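Side-chain contacts in O-methyltransferase, putative (Bacillus cereus, PDB 3DUW), which probably transfers a methyl group from S-adenosylmethionine to a hydroxyl oxygen of its substrate, as an S-adenosylmethionine-dependent O-methyltransferase: residues 140-143 / 144-147; 20-23 / 24-27. One frame throughout, in Å; residues are numbered along the deposited sequence.

Interaction 1. Residues 140-143 / 144-147; sequences DADK and QNNP. With SAH (S-adenosyl-L-homocysteine), chain C.
The ammonium of Lys143, whose side chain runs alongside that of Asn146, is gripped by two oxygens just upstream: NZ donates to Ala141 O at 2.9 Å and forms a salt bridge with Asp140 OD1 at 3.1 Å. The carboxylate oxygen is met on its anti side, somewhat out of plane. Bends at chi2 (-47°) and chi4 fold the lysine back so that its tip reaches these acceptors, and Asn167 adds a weak third bond. The amide of Asn146 rests its OD1 3.6 Å from Lys143 CD and accepts from a water at 2.8 Å; the same water takes the N-H of Ala141, so it ties the helix start to the loop. This is the segment that leaves the end of parallel strand 136-139 in the Rossmann-like methyltransferase fold and winds through a short 3-10 turn into helix 146-155. Within the turn Asn145 N donates to Asp142 O at 3.0 Å, and Asn146 N to Lys143 O. Gln144, bent at chi2 (-89°), brings OE1 back to 3.5 Å from Asp142 CB. The Asp142 carboxylate reaches S-adenosylhomocysteine, OD1 lying 3.3 Å from the adenine N7 and hydrogen-bonded to Tyr149 OH. Asp140 turns its other oxygen, OD2, to the ligand's amino nitrogen, though the modelled separation is doubtfully short.

Interaction 2. Residues 20-23 / 24-27; sequences PKDS and TLEE
Asp22 and Leu25 pass each other at a slant, the carboxylate of the first lying against the branched end of the second, with Asp22 OD2 3.9 Å from Leu25 CD1. Asp22 holds its CG anti to the backbone N (chi1 -170°), which swings the carboxylate over the first turn of helix 23-34. There OD1 accepts from Leu25 N at 3.0 Å, the N-H coming from well above the carboxylate plane rather than within it; Thr24 sits beside the same oxygen, its CB 3.2 Å from Asp22 OD1. This is a classic aspartate N-cap: the side chain takes up an amide of the first turn that has no helical carbonyl before it, and the negative charge probably interacts favourably with the helix dipole. OD2 is engaged as well, in a salt bridge to Arg78. Leu25 turns inward, packing on Tyr71, Ile74 and Trp75 of helix 71-77. On a different flank Glu26, extended beyond CG, lays its CG 3.5 Å from Asp22 O, the carbonyl that its own backbone N uses to start the helical ladder. A water bridges the two residues, donating to Glu26 OE2 at 2.8 Å and accepting from Asp22 N at 2.9 Å, so the glutamate reaches the cap residue's backbone indirectly. One residue further along, Glu27 N bonds Ser23 O, and Glu27 CG comes to 3.2 Å from Ser23 O.

How the interactions relate
Both contacts are local turns that lead into helices, yet they lie on opposite sides of the chain's centre, with their own centres about 29 Å apart. Interaction 1 is the partly buried one, at the ligand pocket, and feeds helix 146-155; interaction 2 is a surface contact that opens helix 23-34 near helix 71-77. Their polar chemistry differs accordingly. In 140-147 a lysine folds back onto the loop while aspartates face the ligand; in 20-27 an aspartate caps the helix it precedes. Each uses one water to link a loop amide with a side-chain oxygen four or five residues on.

Interaction 1. Residues 140-143 / 144-147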
loop_
_atom_site.group_PDB
_atom_site.type_symbol
_atom_site.label_atom_id
_atom_site.label_comp_id
_atom_site.label_asym_id
_atom_site.label_seq_id
_atom_site.Cartn_x
_atom_site.Cartn_y
_atom_site.Cartn_z
ATOM N N ASP A 140 12.177 3.342 9.431
ATOM C CA ASP A 140 11.480 4.486 10.007
ATOM C C ASP A 140 12.239 5.116 11.173
ATOM O O ASP A 140 11.672 5.342 12.243
ATOM C CB ASP A 140 10.091 4.024 10.467
ATOM C CG ASP A 140 9.162 5.170 10.792
ATOM O OD1 ASP A 140 9.295 6.246 10.181
ATOM O OD2 ASP A 140 8.274 4.982 11.650
ATOM N N ALA A 141 13.516 5.413 10.956
ATOM C CA ALA A 141 14.342 6.017 11.993
ATOM C C ALA A 141 14.808 7.403 11.552
ATOM O O ALA A 141 13.988 8.252 11.197
ATOM C CB ALA A 141 15.537 5.112 12.290
ATOM N N ASP A 142 16.117 7.643 11.600
ATOM C CA ASP A 142 16.664 8.924 11.167
ATOM C C ASP A 142 16.829 8.812 9.658
ATOM O O ASP A 142 17.672 8.069 9.165
ATOM C CB ASP A 142 18.000 9.215 11.871
ATOM C CG ASP A 142 18.992 8.072 11.771
ATOM O OD1 ASP A 142 18.590 6.894 11.904
ATOM O OD2 ASP A 142 20.195 8.359 11.582
ATOM N N LYS A 143 15.992 9.543 8.932
ATOM C CA LYS A 143 15.996 9.472 7.482
ATOM C C LYS A 143 17.296 9.897 6.809
ATOM O O LYS A 143 17.547 9.525 5.662
ATOM C CB LYS A 143 14.800 10.255 6.928
ATOM C CG LYS A 143 13.461 9.888 7.596
ATOM C CD LYS A 143 13.255 8.376 7.689
ATOM C CE LYS A 143 11.861 7.989 8.209
ATOM N NZ LYS A 143 11.574 8.312 9.642
ATOM N N GLN A 144 18.139 10.655 7.504
ATOM C CA GLN A 144 19.405 11.039 6.892
ATOM C C GLN A 144 20.251 9.793 6.627
ATOM O O GLN A 144 21.132 9.807 5.770
ATOM C CB GLN A 144 20.195 12.032 7.762
ATOM C CG GLN A 144 20.169 11.794 9.252
ATOM C CD GLN A 144 19.002 12.492 9.925
ATOM O OE1 GLN A 144 17.871 12.023 9.867
ATOM N NE2 GLN A 144 19.276 13.628 10.562
ATOM N N ASN A 145 19.963 8.707 7.339
ATOM C CA ASN A 145 20.711 7.464 7.172
ATOM C C ASN A 145 20.020 6.417 6.303
ATOM O O ASN A 145 20.464 5.269 6.242
ATOM C CB ASN A 145 21.037 6.856 8.539
ATOM C CG ASN A 145 22.413 7.255 9.040
ATOM O OD1 ASN A 145 22.614 7.462 10.239
ATOM N ND2 ASN A 145 23.371 7.351 8.125
ATOM N N ASN A 146 18.944 6.800 5.625
ATOM C CA ASN A 146 18.244 5.850 4.773
ATOM C C ASN A 146 19.137 5.168 3.739
ATOM O O ASN A 146 18.943 3.994 3.438
ATOM C CB ASN A 146 17.056 6.522 4.089
ATOM C CG ASN A 146 15.778 6.367 4.887
ATOM O OD1 ASN A 146 15.795 6.388 6.116
ATOM N ND2 ASN A 146 14.659 6.208 4.189
ATOM N N PRO A 147 20.127 5.887 3.176
ATOM C CA PRO A 147 20.988 5.219 2.191
ATOM C C PRO A 147 21.673 3.993 2.799
ATOM O O PRO A 147 21.663 2.906 2.222
ATOM C CB PRO A 147 21.990 6.306 1.817
ATOM C CG PRO A 147 21.184 7.553 1.944
ATOM C CD PRO A 147 20.420 7.331 3.232
HETATM N N SAH C . 8.200 3.671 13.562
HETATM C CA SAH C . 7.837 4.108 14.961
HETATM C CB SAH C . 8.372 5.473 15.239
HETATM C CG SAH C . 9.868 5.673 15.173
HETATM S SD SAH C . 10.232 7.480 15.246
HETATM C C SAH C . 6.276 4.170 15.051
HETATM O O SAH C . 5.615 3.949 14.032
HETATM O OXT SAH C . 5.776 4.446 16.200
HETATM C "C5'" SAH C . 11.923 7.448 14.808
HETATM C "C4'" SAH C . 12.806 6.695 15.916
HETATM O "O4'" SAH C . 14.107 6.779 15.339
HETATM C "C3'" SAH C . 12.957 7.396 17.258
HETATM O "O3'" SAH C . 12.507 6.580 18.343
HETATM C "C2'" SAH C . 14.502 7.732 17.300
HETATM O "O2'" SAH C . 15.028 7.762 18.618
HETATM C "C1'" SAH C . 15.081 6.644 16.418
HETATM N N9 SAH C . 16.313 6.845 15.925
HETATM C C8 SAH C . 16.968 7.971 15.456
HETATM N N7 SAH C . 18.182 7.774 15.049
HETATM C C5 SAH C . 18.396 6.387 15.247
HETATM C C6 SAH C . 19.548 5.559 14.987
HETATM N N6 SAH C . 20.696 6.018 14.470
HETATM N N1 SAH C . 19.393 4.235 15.307
HETATM C C2 SAH C . 18.243 3.722 15.835
HETATM N N3 SAH C . 17.122 4.481 16.100
HETATM C C4 SAH C . 17.270 5.801 15.782
HETATM O O HOH W 1 15.447 5.922 8.821
#

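Interaction 2. Residues 20-23 / 24-27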
loop_
_atom_site.group_PDB
_atom_site.type_symbol
_atom_site.label_atom_id
_atom_site.label_comp_id
_atom_site.label_asym_id
_atom_site.label_seq_id
_atom_site.Cartn_x
_atom_site.Cartn_y
_atom_site.Cartn_z
ATOM N N PRO A 20 -11.521 -1.149 14.711
ATOM C CA PRO A 20 -12.202 -1.267 16.004
ATOM C C PRO A 20 -11.382 -0.647 17.133
ATOM O O PRO A 20 -10.148 -0.671 17.108
ATOM C CB PRO A 20 -12.363 -2.775 16.168
ATOM C CG PRO A 20 -12.522 -3.244 14.751
ATOM C CD PRO A 20 -11.454 -2.455 14.032
ATOM N N LYS A 21 -12.075 -0.086 18.119
ATOM C CA LYS A 21 -11.414 0.533 19.260
ATOM C C LYS A 21 -10.450 -0.469 19.888
ATOM O O LYS A 21 -10.762 -1.655 20.006
ATOM C CB LYS A 21 -12.454 0.993 20.287
ATOM C CG LYS A 21 -13.326 2.148 19.808
ATOM C CD LYS A 21 -12.509 3.421 19.611
ATOM C CE LYS A 21 -13.350 4.545 19.026
ATOM N NZ LYS A 21 -14.519 4.889 19.882
ATOM N N ASP A 22 -9.274 0.016 20.277
ATOM C CA ASP A 22 -8.249 -0.833 20.875
ATOM C C ASP A 22 -7.664 -0.135 22.100
ATOM O O ASP A 22 -6.786 0.717 21.972
ATOM C CB ASP A 22 -7.139 -1.093 19.855
ATOM C CG ASP A 22 -6.164 -2.156 20.311
ATOM O OD1 ASP A 22 -5.818 -2.176 21.510
ATOM O OD2 ASP A 22 -5.731 -2.968 19.467
ATOM N N SER A 23 -8.145 -0.500 23.284
ATOM C CA SER A 23 -7.665 0.121 24.513
ATOM C C SER A 23 -6.167 -0.069 24.726
ATOM O O SER A 23 -5.507 0.785 25.318
ATOM C CB SER A 23 -8.432 -0.425 25.721
ATOM O OG SER A 23 -8.191 -1.808 25.903
ATOM N N THR A 24 -5.631 -1.189 24.255
ATOM C CA THR A 24 -4.206 -1.456 24.401
ATOM C C THR A 24 -3.380 -0.415 23.649
ATOM O O THR A 24 -2.435 0.154 24.199
ATOM C CB THR A 24 -3.841 -2.863 23.885
ATOM O OG1 THR A 24 -4.464 -3.849 24.718
ATOM C CG2 THR A 24 -2.333 -3.069 23.905
ATOM N N LEU A 25 -3.734 -0.160 22.393
ATOM C CA LEU A 25 -3.004 0.823 21.607
ATOM C C LEU A 25 -3.240 2.239 22.113
ATOM O O LEU A 25 -2.367 3.095 21.989
ATOM C CB LEU A 25 -3.372 0.711 20.127
ATOM C CG LEU A 25 -2.713 -0.486 19.436
ATOM C CD1 LEU A 25 -3.137 -0.541 17.976
ATOM C CD2 LEU A 25 -1.195 -0.366 19.543
ATOM N N GLU A 26 -4.414 2.487 22.684
ATOM C CA GLU A 26 -4.713 3.803 23.233
ATOM C C GLU A 26 -3.760 4.054 24.399
ATOM O O GLU A 26 -3.220 5.149 24.543
ATOM C CB GLU A 26 -6.159 3.870 23.726
ATOM C CG GLU A 26 -7.189 4.105 22.632
ATOM C CD GLU A 26 -8.603 4.162 23.171
ATOM O OE1 GLU A 26 -8.824 4.834 24.203
ATOM O OE2 GLU A 26 -9.495 3.540 22.560
ATOM N N GLU A 27 -3.558 3.033 25.227
ATOM C CA GLU A 27 -2.656 3.153 26.369
ATOM C C GLU A 27 -1.243 3.428 25.880
ATOM O O GLU A 27 -0.535 4.263 26.440
ATOM C CB GLU A 27 -2.629 1.867 27.193
ATOM C CG GLU A 27 -3.867 1.572 28.003
ATOM C CD GLU A 27 -3.704 0.310 28.826
ATOM O OE1 GLU A 27 -3.387 -0.748 28.238
ATOM O OE2 GLU A 27 -3.887 0.375 30.057
HETATM O O HOH W 2 -8.834 2.839 19.928
#